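Local coordinates for protein putative ADP-Ribosyltransferase Scabin (Streptomyces scabiei 87.22, PDB 5EWY) that probably acts as a DNA-targeting ADP-ribosyltransferase toxin, moving ADP-ribose from NAD+ onto DNA, and is captured here with an inhibitor in its ligand pocket, at residues H50-D54 against G165-F171; I137-G141 against Y196-H200; I173-P177 against E189-N193. All coordinates share one frame. Residue numbers count along the deposited sequence, not the author numbering.

Interaction 1: residues H50-D54 against G165-F171; sequences HAAAD and GGIRTEF
Two loops can be joined tightly without forming a sheet when carbonyls and donors are exchanged in both directions, as in residues 50-54 against 165-171. Neither is a strand: His50 and Ala51 are near helical (psi -36° and -6°), Ala52 is extended (psi 133°) and Ala53 returns to psi -24°; the closest CA pairs are Ala53-Arg168 at 4.4 Å and Ala52-Gly165 at 4.5 Å. Gly165 O (phi 83°, psi 3°) accepts Asp54 N and, weakly, Ala53 N, both at 2.9 Å; a CB here would collide with Ala52 CB and Asp54 O. Gly166, also at positive phi, receives at its O a CA-H...O contact from Ala52 CA (3.4 Å). Ile167 points away, but its CA lies 3.4 Å from Ala51 O. Arg168 does most of the polar work: its N donates to Ala51 O (2.9 Å), and the end of its m, t, m, chi4 -75° side chain approaches 50-54, NH1 reaching both His50 O (2.5 Å) and Ala52 O (2.9 Å). NH2 adds a weak hydrogen bond to His50 O (2.7 Å) and lies over a face of the His50 ring (chi1 t). Glu170, in the 3-10 segment 169-171, reaches back with OE2 to Arg168 NE (2.9 Å, salt bridge). Phe171 N is hydrogen-bonded to Arg168 O (3.0 Å); its ring (chi1 m) packs CE2 3.7 Å from Ala51 CA and CZ 3.9 Å from His50 CD2. These arginine-to-carbonyl hydrogen bonds join the loop before strand 75-79 to the connection between strands 160-164 and 172-179, which links the two sheets of the ADP-ribosyltransferase fold.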
loop_
_atom_site.group_PDB
_atom_site.type_symbol
_atom_site.label_atom_id
_atom_site.label_comp_id
_atom_site.label_asym_id
_atom_site.label_seq_id
_atom_site.Cartn_x
_atom_site.Cartn_y
_atom_site.Cartn_z
ATOM N N HIS A 50 0.173 7.995 -10.525
ATOM C CA HIS A 50 0.473 9.302 -9.957
ATOM C C HIS A 50 1.203 9.193 -8.631
ATOM O O HIS A 50 2.055 10.028 -8.314
ATOM C CB HIS A 50 -0.828 10.079 -9.755
ATOM C CG HIS A 50 -0.628 11.415 -9.120
ATOM N ND1 HIS A 50 0.035 12.439 -9.760
ATOM C CD2 HIS A 50 -0.976 11.891 -7.902
ATOM C CE1 HIS A 50 0.074 13.496 -8.967
ATOM N NE2 HIS A 50 -0.540 13.194 -7.839
ATOM N N ALA A 51 0.867 8.185 -7.826
ATOM C CA ALA A 51 1.407 8.088 -6.483
ATOM C C ALA A 51 2.816 7.517 -6.442
ATOM O O ALA A 51 3.424 7.545 -5.376
ATOM C CB ALA A 51 0.524 7.179 -5.641
ATOM N N ALA A 52 3.349 7.058 -7.561
ATOM C CA ALA A 52 4.560 6.246 -7.543
ATOM C C ALA A 52 5.761 7.026 -7.007
ATOM O O ALA A 52 6.026 8.163 -7.414
ATOM C CB ALA A 52 4.846 5.753 -8.955
ATOM N N ALA A 53 6.505 6.386 -6.094
ATOM C CA ALA A 53 7.800 6.902 -5.670
ATOM C C ALA A 53 8.902 6.618 -6.678
ATOM O O ALA A 53 9.892 7.355 -6.710
ATOM C CB ALA A 53 8.178 6.313 -4.311
ATOM N N ASP A 54 8.747 5.586 -7.510
ATOM C CA ASP A 54 9.696 5.251 -8.568
ATOM C C ASP A 54 8.913 5.271 -9.873
ATOM O O ASP A 54 8.268 4.275 -10.235
ATOM C CB ASP A 54 10.335 3.884 -8.333
ATOM C CG ASP A 54 11.508 3.641 -9.245
ATOM O OD1 ASP A 54 11.562 4.266 -10.327
ATOM O OD2 ASP A 54 12.375 2.816 -8.877
ATOM N N GLY A 165 5.286 0.994 -8.648
ATOM C CA GLY A 165 6.176 2.104 -8.416
ATOM C C GLY A 165 6.170 2.599 -6.993
ATOM O O GLY A 165 6.867 3.576 -6.691
ATOM N N GLY A 166 5.422 1.948 -6.112
ATOM C CA GLY A 166 5.358 2.356 -4.725
ATOM C C GLY A 166 4.566 3.629 -4.517
ATOM O O GLY A 166 3.644 3.949 -5.267
ATOM N N ILE A 167 4.913 4.322 -3.435
ATOM C CA ILE A 167 4.069 5.372 -2.859
ATOM C C ILE A 167 4.967 6.475 -2.326
ATOM O O ILE A 167 5.773 6.240 -1.412
ATOM C CB ILE A 167 3.216 4.826 -1.704
ATOM C CG1 ILE A 167 2.417 3.581 -2.125
ATOM C CG2 ILE A 167 2.272 5.927 -1.178
ATOM C CD1 ILE A 167 1.790 2.876 -0.955
ATOM N N ARG A 168 4.798 7.691 -2.853
ATOM C CA ARG A 168 5.565 8.836 -2.380
ATOM C C ARG A 168 5.191 9.186 -0.945
ATOM O O ARG A 168 4.064 8.959 -0.498
ATOM C CB ARG A 168 5.302 10.060 -3.269
ATOM C CG ARG A 168 5.904 9.948 -4.657
ATOM C CD ARG A 168 6.079 11.311 -5.305
ATOM N NE ARG A 168 4.802 11.939 -5.637
ATOM C CZ ARG A 168 4.029 11.580 -6.658
ATOM N NH1 ARG A 168 4.389 10.577 -7.451
ATOM N NH2 ARG A 168 2.888 12.219 -6.886
ATOM N N THR A 169 6.131 9.824 -0.246
ATOM C CA THR A 169 5.915 10.130 1.165
ATOM C C THR A 169 4.727 11.073 1.377
ATOM O O THR A 169 4.057 10.975 2.415
ATOM C CB THR A 169 7.184 10.717 1.794
ATOM O OG1 THR A 169 6.942 10.978 3.184
ATOM C CG2 THR A 169 7.614 12.012 1.091
ATOM N N GLU A 170 4.412 11.934 0.404
ATOM C CA GLU A 170 3.288 12.863 0.580
ATOM C C GLU A 170 1.971 12.118 0.769
ATOM O O GLU A 170 0.979 12.737 1.188
ATOM C CB GLU A 170 3.187 13.844 -0.594
ATOM C CG GLU A 170 2.782 13.227 -1.920
ATOM C CD GLU A 170 2.881 14.186 -3.079
ATOM O OE1 GLU A 170 1.998 15.070 -3.202
ATOM O OE2 GLU A 170 3.849 14.047 -3.862
ATOM N N PHE A 171 1.916 10.841 0.416
ATOM C CA PHE A 171 0.700 10.041 0.553
ATOM C C PHE A 171 0.715 9.123 1.759
ATOM O O PHE A 171 -0.216 8.324 1.935
ATOM C CB PHE A 171 0.435 9.231 -0.720
ATOM C CG PHE A 171 0.370 10.068 -1.947
ATOM C CD1 PHE A 171 -0.673 10.969 -2.149
ATOM C CD2 PHE A 171 1.373 10.006 -2.900
ATOM C CE1 PHE A 171 -0.719 11.758 -3.273
ATOM C CE2 PHE A 171 1.321 10.796 -4.026
ATOM C CZ PHE A 171 0.278 11.661 -4.218
#

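Interaction 2: residues I137-G141 against Y196-H200; sequences IDAPG and YEPWH
A chain terminus can be held in place by one acidic residue that offers several acceptors, and the C-terminal tail of this ADP-ribosyltransferase, docked on the loop after strand 133-137, illustrates the principle. Residues 138-140 are extended (psi 88° to 148°), whereas the tail 196-200 is irregular and turns at Trp199 (psi 0°); the vectors from CA 138 to 140 and from CA 196 to 200 differ by 59°, and the nearest CA pair, Asp138 and Pro198, is 7.8 Å apart, so side chains bridge the gap. Asp138 (phi -130°, psi 88°) points toward the tail with chi1 t and chi2 24°. Its OD2 accepts Tyr196 OH at 2.6 Å, the tyrosine using chi1 t to swing its ring end inward. Its OD1 accepts His200 NE2 at 2.7 Å, and its backbone O takes Trp199 NE1 at 2.9 Å; Trp199 and His200 both have chi1 p. Water 1 joins the network, donating to Asp138 OD2 (2.7 Å) and His200 O (3.0 Å) while accepting from Trp199 N (2.8 Å). Beyond the polar atoms, the indole lies on the backbone and ring of Pro140: Trp199 CZ2 is 3.4 Å from Pro140 N and 3.6 Å from Pro140 CD, and Pro140 CG sits over one indole face. Phe171 meets Trp199 edge-to-face, extending this packing inward. Asp138 is thus a buried carboxylate served mainly by protein donors, plus one bound water, in place of bulk solvent, and its His-carboxylate hydrogen bond ties the last residue of the chain to the loop.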
loop_
_atom_site.group_PDB
_atom_site.type_symbol
_atom_site.label_atom_id
_atom_site.label_comp_id
_atom_site.label_asym_id
_atom_site.label_seq_id
_atom_site.Cartn_x
_atom_site.Cartn_y
_atom_site.Cartn_z
ATOM N N ILE A 137 -2.060 5.186 5.005
ATOM C CA ILE A 137 -1.747 5.665 3.660
ATOM C C ILE A 137 -2.992 6.309 3.063
ATOM O O ILE A 137 -4.096 5.753 3.171
ATOM C CB ILE A 137 -1.270 4.491 2.786
ATOM C CG1 ILE A 137 0.072 4.013 3.329
ATOM C CG2 ILE A 137 -1.160 4.864 1.302
ATOM C CD1 ILE A 137 0.460 2.626 2.864
ATOM N N ASP A 138 -2.818 7.475 2.443
ATOM C CA ASP A 138 -3.923 8.160 1.770
ATOM C C ASP A 138 -3.393 8.505 0.383
ATOM O O ASP A 138 -2.789 9.552 0.167
ATOM C CB ASP A 138 -4.362 9.383 2.559
ATOM C CG ASP A 138 -5.415 10.217 1.837
ATOM O OD1 ASP A 138 -6.146 9.680 0.975
ATOM O OD2 ASP A 138 -5.537 11.416 2.154
ATOM N N ALA A 139 -3.562 7.564 -0.547
ATOM C CA ALA A 139 -2.927 7.661 -1.849
ATOM C C ALA A 139 -3.940 7.317 -2.928
ATOM O O ALA A 139 -4.776 6.423 -2.727
ATOM C CB ALA A 139 -1.766 6.651 -1.979
ATOM N N PRO A 140 -3.866 7.977 -4.072
ATOM C CA PRO A 140 -4.766 7.651 -5.181
ATOM C C PRO A 140 -4.284 6.403 -5.891
ATOM O O PRO A 140 -3.085 6.132 -5.970
ATOM C CB PRO A 140 -4.641 8.861 -6.118
ATOM C CG PRO A 140 -3.275 9.393 -5.860
ATOM C CD PRO A 140 -2.994 9.123 -4.393
ATOM N N GLY A 141 -5.240 5.650 -6.407
ATOM C CA GLY A 141 -4.915 4.578 -7.336
ATOM C C GLY A 141 -4.566 3.267 -6.675
ATOM O O GLY A 141 -5.166 2.866 -5.674
ATOM N N TYR A 196 3.094 14.530 4.806
ATOM C CA TYR A 196 1.780 14.188 4.284
ATOM C C TYR A 196 1.106 15.431 3.720
ATOM O O TYR A 196 1.083 16.483 4.364
ATOM C CB TYR A 196 0.945 13.599 5.410
ATOM C CG TYR A 196 -0.512 13.330 5.076
ATOM C CD1 TYR A 196 -0.888 12.744 3.879
ATOM C CD2 TYR A 196 -1.506 13.671 5.986
ATOM C CE1 TYR A 196 -2.239 12.495 3.593
ATOM C CE2 TYR A 196 -2.844 13.431 5.710
ATOM C CZ TYR A 196 -3.199 12.847 4.518
ATOM O OH TYR A 196 -4.553 12.587 4.274
ATOM N N GLU A 197 0.564 15.299 2.514
ATOM C CA GLU A 197 -0.129 16.388 1.831
ATOM C C GLU A 197 -1.540 15.940 1.493
ATOM O O GLU A 197 -1.760 15.255 0.474
ATOM C CB GLU A 197 0.632 16.799 0.576
ATOM C CG GLU A 197 1.932 17.490 0.933
ATOM C CD GLU A 197 2.670 18.065 -0.252
ATOM O OE1 GLU A 197 2.141 18.002 -1.380
ATOM O OE2 GLU A 197 3.786 18.582 -0.045
ATOM N N PRO A 198 -2.523 16.306 2.318
ATOM C CA PRO A 198 -3.912 15.960 2.023
ATOM C C PRO A 198 -4.287 16.451 0.635
ATOM O O PRO A 198 -3.889 17.543 0.215
ATOM C CB PRO A 198 -4.696 16.731 3.094
ATOM C CG PRO A 198 -3.786 16.889 4.209
ATOM C CD PRO A 198 -2.381 16.918 3.648
ATOM N N TRP A 199 -5.104 15.658 -0.049
ATOM C CA TRP A 199 -5.501 15.948 -1.419
ATOM C C TRP A 199 -6.991 15.765 -1.668
ATOM O O TRP A 199 -7.432 15.970 -2.798
ATOM C CB TRP A 199 -4.693 15.095 -2.428
ATOM C CG TRP A 199 -4.713 13.610 -2.116
ATOM C CD1 TRP A 199 -3.972 12.964 -1.157
ATOM C CD2 TRP A 199 -5.519 12.605 -2.739
ATOM N NE1 TRP A 199 -4.281 11.629 -1.142
ATOM C CE2 TRP A 199 -5.202 11.373 -2.121
ATOM C CE3 TRP A 199 -6.450 12.612 -3.777
ATOM C CZ2 TRP A 199 -5.850 10.190 -2.444
ATOM C CZ3 TRP A 199 -7.074 11.419 -4.118
ATOM C CH2 TRP A 199 -6.747 10.220 -3.466
ATOM N N HIS A 200 -7.767 15.384 -0.670
ATOM C CA HIS A 200 -9.214 15.339 -0.798
ATOM C C HIS A 200 -9.835 15.406 0.586
ATOM O O HIS A 200 -9.130 15.356 1.605
ATOM C CB HIS A 200 -9.669 14.046 -1.492
ATOM C CG HIS A 200 -9.319 12.818 -0.720
ATOM N ND1 HIS A 200 -10.189 12.212 0.166
ATOM C CD2 HIS A 200 -8.155 12.130 -0.634
ATOM C CE1 HIS A 200 -9.585 11.177 0.723
ATOM N NE2 HIS A 200 -8.352 11.119 0.259
ATOM O OXT HIS A 200 -11.055 15.431 0.691
HETATM O O HOH W 1 -6.492 13.890 1.693
#

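Interaction 3: residues I173-P177 against E189-N193; sequences IGVCP and ECVGN
Three backbone hydrogen bonds run between residues 173-177 and 189-193, the two antiparallel arms of a beta hairpin: Asn193 N to Ile173 O, Val175 N to Val191 O and Val191 N to Val175 O, each 2.9 Å. Val175 and Val191 therefore form a hydrogen-bonded pair (CA-CA 5.5 Å), flanked by the non-hydrogen-bonded pair Gly174-Gly192, whose CA atoms close to 4.1 Å; a CB on Gly174 would strike Val191 O. Water 2 also donates to Ile173 O (2.7 Å). On the strand's other side Ile173 and Gly174 both face Tyr136, a classic beta bulge. The general lesson, that a covalent link can reinforce a hairpin's register, is supplied by Cys176 and Cys190, both chi1 m, with SG atoms 2.0 Å apart and chi3 102°. Packing follows: Val175 CG1 touches Val191 CB at 4.2 Å on the face covered by Phe87, and Pro177 CG lies 3.8 Å from Glu189 CB, while Pro177 CD approaches Glu189 O to 3.2 Å.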
loop_
_atom_site.group_PDB
_atom_site.type_symbol
_atom_site.label_atom_id
_atom_site.label_comp_id
_atom_site.label_asym_id
_atom_site.label_seq_id
_atom_site.Cartn_x
_atom_site.Cartn_y
_atom_site.Cartn_z
ATOM N N ILE A 173 0.246 9.012 5.579
ATOM C CA ILE A 173 -0.308 9.848 6.641
ATOM C C ILE A 173 0.583 9.817 7.870
ATOM O O ILE A 173 0.873 10.848 8.482
ATOM C CB ILE A 173 -1.715 9.378 7.035
ATOM C CG1 ILE A 173 -2.679 9.344 5.857
ATOM C CG2 ILE A 173 -2.234 10.281 8.125
ATOM C CD1 ILE A 173 -3.897 8.500 6.154
ATOM N N GLY A 174 0.995 8.620 8.272
ATOM C CA GLY A 174 1.632 8.424 9.564
ATOM C C GLY A 174 1.727 6.947 9.864
ATOM O O GLY A 174 1.543 6.116 8.976
ATOM N N VAL A 175 1.991 6.634 11.130
ATOM C CA VAL A 175 2.297 5.264 11.514
ATOM C C VAL A 175 1.949 5.070 12.975
ATOM O O VAL A 175 2.041 5.992 13.781
ATOM C CB VAL A 175 3.796 4.970 11.251
ATOM C CG1 VAL A 175 4.706 5.776 12.214
ATOM C CG2 VAL A 175 4.127 3.470 11.385
ATOM N N CYS A 176 1.623 3.830 13.335
ATOM C CA CYS A 176 1.528 3.435 14.728
ATOM C C CYS A 176 2.417 2.214 14.960
ATOM O O CYS A 176 2.292 1.211 14.226
ATOM C CB CYS A 176 0.078 3.088 15.133
ATOM S SG CYS A 176 -1.070 4.475 15.075
ATOM N N PRO A 177 3.282 2.236 15.963
ATOM C CA PRO A 177 4.053 1.031 16.290
ATOM C C PRO A 177 3.145 -0.039 16.874
ATOM O O PRO A 177 2.091 0.247 17.457
ATOM C CB PRO A 177 5.053 1.515 17.338
ATOM C CG PRO A 177 4.933 2.959 17.404
ATOM C CD PRO A 177 3.584 3.338 16.890
ATOM N N GLU A 189 2.103 6.213 20.816
ATOM C CA GLU A 189 3.359 6.302 20.084
ATOM C C GLU A 189 3.152 6.415 18.575
ATOM O O GLU A 189 4.131 6.371 17.822
ATOM C CB GLU A 189 4.251 5.105 20.416
ATOM C CG GLU A 189 4.543 4.977 21.890
ATOM C CD GLU A 189 5.365 3.743 22.211
ATOM O OE1 GLU A 189 6.224 3.361 21.384
ATOM O OE2 GLU A 189 5.122 3.156 23.281
ATOM N N CYS A 190 1.924 6.645 18.120
ATOM C CA CYS A 190 1.731 6.953 16.709
ATOM C C CYS A 190 2.403 8.278 16.363
ATOM O O CYS A 190 2.578 9.157 17.217
ATOM C CB CYS A 190 0.248 7.015 16.345
ATOM S SG CYS A 190 -0.747 5.563 16.775
ATOM N N VAL A 191 2.821 8.401 15.107
ATOM C CA VAL A 191 3.530 9.585 14.615
ATOM C C VAL A 191 2.935 9.976 13.274
ATOM O O VAL A 191 2.741 9.125 12.399
ATOM C CB VAL A 191 5.038 9.305 14.427
ATOM C CG1 VAL A 191 5.793 10.563 14.015
ATOM C CG2 VAL A 191 5.650 8.727 15.704
ATOM N N GLY A 192 2.628 11.264 13.108
ATOM C CA GLY A 192 2.265 11.760 11.806
ATOM C C GLY A 192 3.476 12.075 10.954
ATOM O O GLY A 192 4.501 12.553 11.432
ATOM N N ASN A 193 3.315 11.837 9.655
ATOM C CA ASN A 193 4.365 12.146 8.693
ATOM C C ASN A 193 4.355 13.639 8.394
ATOM O O ASN A 193 3.342 14.154 7.906
ATOM C CB ASN A 193 4.123 11.331 7.421
ATOM C CG ASN A 193 5.096 11.649 6.315
ATOM O OD1 ASN A 193 6.117 12.301 6.528
ATOM N ND2 ASN A 193 4.789 11.173 5.117
HETATM O O HOH W 2 0.150 13.373 9.097
#

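Overall arrangement
Together the three contacts show how the means of attachment changes with place in the fold. Interaction 1 is the buried one, a loop-to-loop junction built on carbonyls and an arginine; interaction 2 is partly buried and relies on side-chain donors around an acid; interaction 3, farthest from the chain centre, uses strand pairing and a disulfide at a sheet edge. Segment 165-171 runs directly into strand 172-179, which carries interaction 3, and the segments of interactions 1 and 2 alternate along the chain. Probable hydrogen bonds, Phe171 O to Asp138 N (2.8 Å) and Glu170 O to Glu197 N (2.9 Å), join those two. Interaction 3 is nested within the loop that interaction 2 closes.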